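Long-range contacts in IPT/TIG domain-containing protein BACOVA_02650 (PDB 5E7H), which binds polysaccharide at the bacterial cell surface and probably captures xyloglucan before its transport into the periplasm, this piece holding an IPT/TIG domain and the xyloglucan-binding domain: residues G102-D110 against N119-G127; Y84-N92 against F252-K260. All coordinates share one frame; numbering follows the deposited sequence.

Contact 1 (G102-D110 against N119-G127); sequences GDCSFVVAD and NGTCLGITG. With NA (sodium ion), chain I.
An antiparallel strand pair at the border of a beta-sheet in the xyloglucan-binding domain joins Ser105 and Val107 to Gly124 and Cys122. Ser105 N donates a hydrogen bond to Gly124 O at 3.0 Å, and Gly124 N returns one to Ser105 O at 2.8 Å; Val107 and Cys122 exchange a second such pair. Gly124 suits its place because Ser105 OG, standing between its own backbone N and carbonyl carbon (chi1 59°), lies 3.5 Å from Gly124 CA, where a side chain would collide. That hydroxyl bonds water 1, which accepts from Thr126 N. On the same face Val107 CG2 presses on Cys122 SG at 3.3 Å, a tight contact between one methyl of the branched valine and the thiol sulfur. The face with Phe106 and Leu123 is more apolar: Leu123 CD1 meets Phe106 CE1 obliquely at 3.8 Å and Cys104 SG at 3.7 Å, while Thr121 CG2 touches Phe106 CB. The backbone oxygens of Asn119 (2.6 Å) and Thr121 bind a sodium ion that Asn92 and Asp253 help to coordinate. Strand 121-126 lies between 105-108 and 246-259, and Leu123 and Ile125 face Ser139 and Trp136 of strand 133-142 in the second sheet, consistent with the beta-sandwich of carbohydrate-binding domains.

Contact 2 (Y84-N92 against F252-K260); sequences YPLENVILN and FDNFRIVRK. With NA (sodium ion), chain I; FMT (formic acid), chain F.
Asp253 and Asn92 meet at a sodium ion: both carboxylate oxygens of Asp253 grip it, OD2 at 2.5 Å and OD1 at 2.6 Å, and Asn92 lends its backbone O. The cation lets Asn92 O and Asp253 OD1 lie close although both are acceptors. Water 3, with the carbonyls of Asn119 and Thr121, completes the shell. Asn254 OD1 accepts from water 3 and from water 4, and water 4 accepts from Asn92 ND2, so Asn254, through water 4, connects the Asn92 amide to the sodium-bound water 3. Asn92 ND2 also donates to a formic acid, probably from the crystallisation liquor, while its OD1 accepts from Asp94 N.

At the other end Asn88 uses backbone and side chain together: its O accepts from Ile257 N, and its ND2 gives a 2.8 Å bond to Ile257 O, in the carbonyl plane. With CG beside its own backbone N (chi1 -67°), the amide reaches along the strand edge as a further rung would. Phe255 O takes Ile90 N at 2.8 Å and, weakly, Leu91 N. This double acceptance marks a beta bulge, where the register between strands 89-91 and 252-259 slips by one residue.

Arg256 runs out extended from CG to NE; NH1 donates to Asn254 O, and NH2 forms a salt bridge with Glu165, which would balance its buried charge. Ile90 CG1 lies 3.9 Å from Phe255 CB, and the side chains of Leu91 and Phe255 lie side by side, CD2 to CD2 4.0 Å. These large apolar side chains suit the interior between the sheets, where Ile234 (on Ile90 and Leu91) and Val236 (on Phe255) of strand 233-240 pack. The side chains of Val258 and Asn88 cross at about a right angle, CG1 to CB 3.8 Å.

The two contacts lie in one domain, their centres about 18 Å apart, and share a branched antiparallel sheet in which strands 121-126 and 246-259 are neighbours. Leu123 O, from contact 1, probably accepts a hydrogen bond from Phe252 N of contact 2, so the ladders join directly. In chain order 84-92 comes first, then 102-110 and 119-127, and 252-260 last; contact 2 thus brings 84-92 against the C-terminal segment 252-260, 160 residues later, with both strands of contact 1 between them in sequence. One sodium ion, held by Asn92, Asn119, Thr121 and Asp253, links three chain segments distant in sequence.

Contact 1 (G102-D110 against N119-G127)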
loop_
_atom_site.group_PDB
_atom_site.type_symbol
_atom_site.label_atom_id
_atom_site.label_comp_id
_atom_site.label_asym_id
_atom_site.label_seq_id
_atom_site.Cartn_x
_atom_site.Cartn_y
_atom_site.Cartn_z
ATOM N N GLY A 102 3.514 -16.875 13.544
ATOM C CA GLY A 102 4.075 -15.635 14.030
ATOM C C GLY A 102 3.262 -15.036 15.155
ATOM O O GLY A 102 2.063 -15.307 15.306
ATOM N N ASP A 103 3.939 -14.238 15.974
ATOM C CA ASP A 103 3.299 -13.473 17.046
ATOM C C ASP A 103 2.834 -12.152 16.459
ATOM O O ASP A 103 3.636 -11.259 16.221
ATOM C CB ASP A 103 4.296 -13.262 18.186
ATOM C CG ASP A 103 3.683 -12.593 19.408
ATOM O OD1 ASP A 103 2.497 -12.215 19.376
ATOM O OD2 ASP A 103 4.419 -12.446 20.402
ATOM N N CYS A 104 1.531 -12.044 16.210
ATOM C CA CYS A 104 0.947 -10.840 15.612
ATOM C C CYS A 104 -0.559 -10.909 15.828
ATOM O O CYS A 104 -1.057 -11.816 16.490
ATOM C CB CYS A 104 1.302 -10.725 14.134
ATOM S SG CYS A 104 0.622 -12.070 13.100
ATOM N N SER A 105 -1.283 -9.938 15.293
ATOM C CA SER A 105 -2.727 -9.956 15.378
ATOM C C SER A 105 -3.322 -9.733 13.998
ATOM O O SER A 105 -2.620 -9.358 13.068
ATOM C CB SER A 105 -3.218 -8.888 16.356
ATOM O OG SER A 105 -2.787 -7.610 15.950
ATOM N N PHE A 106 -4.615 -10.028 13.893
ATOM C CA PHE A 106 -5.393 -9.784 12.691
ATOM C C PHE A 106 -6.672 -9.097 13.121
ATOM O O PHE A 106 -7.323 -9.514 14.091
ATOM C CB PHE A 106 -5.644 -11.091 11.951
ATOM C CG PHE A 106 -4.397 -11.626 11.358
ATOM C CD1 PHE A 106 -3.897 -11.066 10.204
ATOM C CD2 PHE A 106 -3.663 -12.583 12.013
ATOM C CE1 PHE A 106 -2.701 -11.480 9.679
ATOM C CE2 PHE A 106 -2.464 -13.016 11.479
ATOM C CZ PHE A 106 -1.989 -12.463 10.307
ATOM N N VAL A 107 -7.000 -8.007 12.443
ATOM C CA VAL A 107 -8.153 -7.198 12.852
ATOM C C VAL A 107 -9.009 -6.839 11.647
ATOM O O VAL A 107 -8.501 -6.678 10.533
ATOM C CB VAL A 107 -7.708 -5.901 13.573
ATOM C CG1 VAL A 107 -6.835 -6.225 14.790
ATOM C CG2 VAL A 107 -6.983 -4.995 12.668
ATOM N N VAL A 108 -10.312 -6.730 11.888
ATOM C CA VAL A 108 -11.251 -6.094 10.963
ATOM C C VAL A 108 -11.654 -4.805 11.643
ATOM O O VAL A 108 -12.197 -4.829 12.749
ATOM C CB VAL A 108 -12.470 -6.987 10.680
ATOM C CG1 VAL A 108 -13.525 -6.261 9.840
ATOM C CG2 VAL A 108 -12.039 -8.279 9.987
ATOM N N ALA A 109 -11.355 -3.674 11.019
ATOM C CA ALA A 109 -11.559 -2.395 11.684
ATOM C C ALA A 109 -13.047 -2.156 11.936
ATOM O O ALA A 109 -13.890 -2.557 11.135
ATOM C CB ALA A 109 -10.966 -1.277 10.875
ATOM N N ASP A 110 -13.358 -1.490 13.048
ATOM C CA ASP A 110 -14.738 -1.411 13.548
ATOM C C ASP A 110 -15.298 0.004 13.655
ATOM O O ASP A 110 -16.366 0.200 14.254
ATOM C CB ASP A 110 -14.841 -2.104 14.911
ATOM C CG ASP A 110 -14.114 -1.361 16.030
ATOM O OD1 ASP A 110 -13.538 -0.285 15.789
ATOM O OD2 ASP A 110 -14.105 -1.877 17.168
ATOM N N ASN A 119 -10.153 -2.726 4.571
ATOM C CA ASN A 119 -10.721 -3.573 3.542
ATOM C C ASN A 119 -10.619 -4.995 4.085
ATOM O O ASN A 119 -9.624 -5.690 3.858
ATOM C CB ASN A 119 -9.966 -3.415 2.219
ATOM C CG ASN A 119 -10.348 -2.153 1.439
ATOM O OD1 ASN A 119 -11.088 -1.277 1.907
ATOM N ND2 ASN A 119 -9.859 -2.083 0.202
ATOM N N GLY A 120 -11.610 -5.402 4.870
ATOM C CA GLY A 120 -11.569 -6.698 5.518
ATOM C C GLY A 120 -10.463 -6.802 6.541
ATOM O O GLY A 120 -10.208 -5.880 7.301
ATOM N N THR A 121 -9.834 -7.968 6.575
ATOM C CA THR A 121 -8.809 -8.281 7.563
ATOM C C THR A 121 -7.473 -7.640 7.237
ATOM O O THR A 121 -7.017 -7.695 6.109
ATOM C CB THR A 121 -8.620 -9.782 7.640
ATOM O OG1 THR A 121 -9.881 -10.400 7.894
ATOM C CG2 THR A 121 -7.653 -10.151 8.757
ATOM N N CYS A 122 -6.814 -7.066 8.240
ATOM C CA CYS A 122 -5.460 -6.560 8.083
ATOM C C CYS A 122 -4.564 -7.142 9.169
ATOM O O CYS A 122 -5.041 -7.620 10.203
ATOM C CB CYS A 122 -5.415 -5.029 8.098
ATOM S SG CYS A 122 -5.981 -4.224 9.593
ATOM N N LEU A 123 -3.264 -7.120 8.892
ATOM C CA LEU A 123 -2.222 -7.555 9.824
ATOM C C LEU A 123 -1.932 -6.460 10.824
ATOM O O LEU A 123 -1.755 -5.313 10.434
ATOM C CB LEU A 123 -0.938 -7.884 9.050
ATOM C CG LEU A 123 0.357 -8.067 9.860
ATOM C CD1 LEU A 123 0.266 -9.303 10.726
ATOM C CD2 LEU A 123 1.559 -8.127 8.949
ATOM N N GLY A 124 -1.886 -6.821 12.098
ATOM C CA GLY A 124 -1.481 -5.894 13.137
ATOM C C GLY A 124 -0.188 -6.320 13.790
ATOM O O GLY A 124 -0.016 -7.482 14.180
ATOM N N ILE A 125 0.720 -5.360 13.911
ATOM C CA ILE A 125 1.911 -5.516 14.736
ATOM C C ILE A 125 1.791 -4.427 15.795
ATOM O O ILE A 125 2.031 -3.246 15.510
ATOM C CB ILE A 125 3.184 -5.367 13.918
ATOM C CG1 ILE A 125 3.274 -6.420 12.812
ATOM C CG2 ILE A 125 4.433 -5.423 14.828
ATOM C CD1 ILE A 125 3.487 -7.791 13.253
ATOM N N THR A 126 1.370 -4.805 16.995
ATOM C CA THR A 126 1.034 -3.831 18.015
ATOM C C THR A 126 1.568 -4.288 19.355
ATOM O O THR A 126 1.703 -5.486 19.624
ATOM C CB THR A 126 -0.487 -3.626 18.133
ATOM O OG1 THR A 126 -1.076 -4.733 18.837
ATOM C CG2 THR A 126 -1.137 -3.463 16.763
ATOM N N GLY A 127 1.842 -3.329 20.226
ATOM C CA GLY A 127 2.226 -3.648 21.571
ATOM C C GLY A 127 3.538 -3.038 21.993
ATOM O O GLY A 127 4.130 -2.230 21.280
HETATM NA NA NA I . -7.596 -7.245 3.684
HETATM O O HOH W 1 -0.012 -7.474 17.379
HETATM O O HOH W 2 -4.027 -5.973 17.735
HETATM O O HOH W 3 -8.056 -6.301 1.283
#

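Contact 2 (Y84-N92 against F252-K260)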
loop_
_atom_site.group_PDB
_atom_site.type_symbol
_atom_site.label_atom_id
_atom_site.label_comp_id
_atom_site.label_asym_id
_atom_site.label_seq_id
_atom_site.Cartn_x
_atom_site.Cartn_y
_atom_site.Cartn_z
ATOM N N TYR A 84 -6.902 0.384 -8.156
ATOM C CA TYR A 84 -7.428 -0.880 -7.619
ATOM C C TYR A 84 -6.955 -2.062 -8.477
ATOM O O TYR A 84 -7.749 -2.797 -9.080
ATOM C CB TYR A 84 -8.962 -0.846 -7.448
ATOM C CG TYR A 84 -9.349 -0.626 -5.985
ATOM C CD1 TYR A 84 -9.911 -1.652 -5.231
ATOM C CD2 TYR A 84 -9.095 0.585 -5.343
ATOM C CE1 TYR A 84 -10.233 -1.462 -3.892
ATOM C CE2 TYR A 84 -9.434 0.780 -4.017
ATOM C CZ TYR A 84 -9.990 -0.249 -3.303
ATOM O OH TYR A 84 -10.298 -0.077 -1.962
ATOM N N PRO A 85 -5.623 -2.236 -8.528
ATOM C CA PRO A 85 -5.032 -3.349 -9.282
ATOM C C PRO A 85 -5.210 -4.658 -8.523
ATOM O O PRO A 85 -4.265 -5.226 -7.967
ATOM C CB PRO A 85 -3.563 -2.948 -9.396
ATOM C CG PRO A 85 -3.296 -2.213 -8.166
ATOM C CD PRO A 85 -4.574 -1.397 -7.926
ATOM N N LEU A 86 -6.450 -5.127 -8.487
ATOM C CA LEU A 86 -6.810 -6.304 -7.695
ATOM C C LEU A 86 -5.983 -7.534 -8.077
ATOM O O LEU A 86 -5.647 -8.349 -7.210
ATOM C CB LEU A 86 -8.308 -6.584 -7.851
ATOM C CG LEU A 86 -9.152 -5.489 -7.199
ATOM C CD1 LEU A 86 -10.552 -5.533 -7.822
ATOM C CD2 LEU A 86 -9.209 -5.633 -5.680
ATOM N N GLU A 87 -5.600 -7.615 -9.352
ATOM C CA GLU A 87 -4.914 -8.773 -9.884
ATOM C C GLU A 87 -3.441 -8.822 -9.479
ATOM O O GLU A 87 -2.769 -9.830 -9.689
ATOM C CB GLU A 87 -5.029 -8.767 -11.419
ATOM C CG GLU A 87 -6.466 -8.500 -11.982
ATOM C CD GLU A 87 -6.799 -7.021 -12.210
ATOM O OE1 GLU A 87 -6.136 -6.138 -11.640
ATOM O OE2 GLU A 87 -7.750 -6.738 -12.976
ATOM N N ASN A 88 -2.938 -7.718 -8.942
ATOM C CA ASN A 88 -1.557 -7.581 -8.500
ATOM C C ASN A 88 -1.373 -7.835 -7.000
ATOM O O ASN A 88 -0.244 -7.851 -6.510
ATOM C CB ASN A 88 -1.038 -6.160 -8.811
ATOM C CG ASN A 88 -0.913 -5.882 -10.284
ATOM O OD1 ASN A 88 -1.889 -5.496 -10.923
ATOM N ND2 ASN A 88 0.283 -6.060 -10.838
ATOM N N VAL A 89 -2.467 -8.031 -6.263
ATOM C CA VAL A 89 -2.395 -8.291 -4.834
ATOM C C VAL A 89 -1.842 -9.695 -4.620
ATOM O O VAL A 89 -2.304 -10.654 -5.245
ATOM C CB VAL A 89 -3.771 -8.136 -4.176
ATOM C CG1 VAL A 89 -3.763 -8.529 -2.703
ATOM C CG2 VAL A 89 -4.238 -6.683 -4.317
ATOM N N ILE A 90 -0.850 -9.795 -3.728
ATOM C CA ILE A 90 -0.207 -11.057 -3.410
ATOM C C ILE A 90 -0.565 -11.553 -1.998
ATOM O O ILE A 90 -0.354 -12.719 -1.693
ATOM C CB ILE A 90 1.330 -10.948 -3.558
ATOM C CG1 ILE A 90 1.932 -9.905 -2.620
ATOM C CG2 ILE A 90 1.684 -10.645 -5.030
ATOM C CD1 ILE A 90 3.417 -9.991 -2.488
ATOM N N LEU A 91 -1.107 -10.676 -1.150
ATOM C CA LEU A 91 -1.423 -11.041 0.233
ATOM C C LEU A 91 -2.412 -10.033 0.810
ATOM O O LEU A 91 -2.067 -8.862 0.948
ATOM C CB LEU A 91 -0.155 -11.109 1.097
ATOM C CG LEU A 91 -0.362 -11.459 2.569
ATOM C CD1 LEU A 91 -0.935 -12.822 2.763
ATOM C CD2 LEU A 91 0.972 -11.354 3.273
ATOM N N ASN A 92 -3.617 -10.491 1.151
ATOM C CA ASN A 92 -4.582 -9.608 1.835
ATOM C C ASN A 92 -5.247 -10.229 3.065
ATOM O O ASN A 92 -6.064 -9.560 3.691
ATOM C CB ASN A 92 -5.661 -9.117 0.850
ATOM C CG ASN A 92 -6.550 -10.218 0.330
ATOM O OD1 ASN A 92 -6.593 -11.327 0.850
ATOM N ND2 ASN A 92 -7.332 -9.886 -0.694
ATOM N N PHE A 252 -1.074 -3.423 8.406
ATOM C CA PHE A 252 -0.702 -3.629 6.996
ATOM C C PHE A 252 -1.804 -4.338 6.230
ATOM O O PHE A 252 -2.475 -5.213 6.770
ATOM C CB PHE A 252 0.559 -4.503 6.859
ATOM C CG PHE A 252 1.786 -4.009 7.581
ATOM C CD1 PHE A 252 1.979 -4.254 8.932
ATOM C CD2 PHE A 252 2.774 -3.342 6.890
ATOM C CE1 PHE A 252 3.128 -3.802 9.570
ATOM C CE2 PHE A 252 3.920 -2.908 7.534
ATOM C CZ PHE A 252 4.087 -3.153 8.873
ATOM N N ASP A 253 -1.968 -4.008 4.948
ATOM C CA ASP A 253 -2.886 -4.780 4.100
ATOM C C ASP A 253 -2.509 -4.648 2.631
ATOM O O ASP A 253 -1.768 -3.748 2.230
ATOM C CB ASP A 253 -4.328 -4.312 4.313
ATOM C CG ASP A 253 -5.366 -5.365 4.010
ATOM O OD1 ASP A 253 -5.063 -6.492 3.589
ATOM O OD2 ASP A 253 -6.565 -5.049 4.211
ATOM N N ASN A 254 -3.041 -5.568 1.836
ATOM C CA ASN A 254 -3.014 -5.490 0.364
ATOM C C ASN A 254 -1.612 -5.323 -0.199
ATOM O O ASN A 254 -1.329 -4.457 -1.030
ATOM C CB ASN A 254 -3.932 -4.376 -0.129
ATOM C CG ASN A 254 -5.372 -4.780 -0.050
ATOM O OD1 ASN A 254 -5.720 -5.938 -0.313
ATOM N ND2 ASN A 254 -6.225 -3.844 0.314
ATOM N N PHE A 255 -0.720 -6.198 0.233
ATOM C CA PHE A 255 0.576 -6.282 -0.406
ATOM C C PHE A 255 0.367 -6.630 -1.871
ATOM O O PHE A 255 -0.441 -7.509 -2.195
ATOM C CB PHE A 255 1.470 -7.343 0.261
ATOM C CG PHE A 255 1.856 -7.014 1.682
ATOM C CD1 PHE A 255 3.031 -6.322 1.951
ATOM C CD2 PHE A 255 1.043 -7.401 2.750
ATOM C CE1 PHE A 255 3.385 -6.009 3.263
ATOM C CE2 PHE A 255 1.390 -7.079 4.062
ATOM C CZ PHE A 255 2.560 -6.383 4.307
ATOM N N ARG A 256 1.113 -5.955 -2.751
ATOM C CA ARG A 256 0.919 -6.075 -4.189
ATOM C C ARG A 256 2.221 -5.751 -4.897
ATOM O O ARG A 256 3.014 -4.928 -4.432
ATOM C CB ARG A 256 -0.229 -5.151 -4.647
ATOM C CG ARG A 256 -0.063 -3.684 -4.257
ATOM C CD ARG A 256 -1.421 -2.964 -4.264
ATOM N NE ARG A 256 -1.335 -1.544 -3.909
ATOM C CZ ARG A 256 -1.604 -1.018 -2.722
ATOM N NH1 ARG A 256 -1.928 -1.760 -1.678
ATOM N NH2 ARG A 256 -1.540 0.305 -2.587
ATOM N N ILE A 257 2.443 -6.417 -6.021
ATOM C CA ILE A 257 3.612 -6.181 -6.856
ATOM C C ILE A 257 3.125 -5.566 -8.142
ATOM O O ILE A 257 2.294 -6.156 -8.833
ATOM C CB ILE A 257 4.409 -7.478 -7.149
ATOM C CG1 ILE A 257 4.969 -8.046 -5.848
ATOM C CG2 ILE A 257 5.519 -7.198 -8.149
ATOM C CD1 ILE A 257 5.619 -9.411 -5.987
ATOM N N VAL A 258 3.619 -4.365 -8.450
ATOM C CA VAL A 258 3.180 -3.620 -9.629
ATOM C C VAL A 258 4.362 -3.094 -10.417
ATOM O O VAL A 258 5.485 -3.068 -9.916
ATOM C CB VAL A 258 2.260 -2.436 -9.237
ATOM C CG1 VAL A 258 1.017 -2.921 -8.523
ATOM C CG2 VAL A 258 2.989 -1.451 -8.351
ATOM N N ARG A 259 4.113 -2.663 -11.652
ATOM C CA ARG A 259 5.170 -2.054 -12.452
ATOM C C ARG A 259 5.504 -0.666 -11.920
ATOM O O ARG A 259 4.623 0.075 -11.478
ATOM C CB ARG A 259 4.748 -1.954 -13.910
ATOM C CG ARG A 259 4.638 -3.284 -14.587
ATOM C CD ARG A 259 4.014 -3.136 -15.957
ATOM N NE ARG A 259 4.184 -4.344 -16.756
ATOM C CZ ARG A 259 3.470 -5.458 -16.612
ATOM N NH1 ARG A 259 2.502 -5.556 -15.699
ATOM N NH2 ARG A 259 3.714 -6.483 -17.407
ATOM N N LYS A 260 6.780 -0.311 -11.968
ATOM C CA LYS A 260 7.193 1.059 -11.699
ATOM C C LYS A 260 6.650 1.982 -12.778
ATOM O O LYS A 260 6.451 1.560 -13.919
ATOM C CB LYS A 260 8.709 1.154 -11.646
ATOM C CG LYS A 260 9.329 0.534 -10.407
ATOM C CD LYS A 260 10.830 0.807 -10.384
ATOM C CE LYS A 260 11.490 0.135 -9.199
ATOM N NZ LYS A 260 12.966 0.370 -9.199
ATOM O OXT LYS A 260 6.417 3.162 -12.523
HETATM NA NA NA I . -7.596 -7.245 3.684
HETATM C C FMT F . -10.539 -10.562 -1.915
HETATM O O1 FMT F . -11.107 -9.694 -1.193
HETATM O O2 FMT F . -9.926 -11.523 -1.377
HETATM O O HOH W 4 -7.379 -7.271 -2.197
HETATM O O HOH W 3 -8.056 -6.301 1.283
#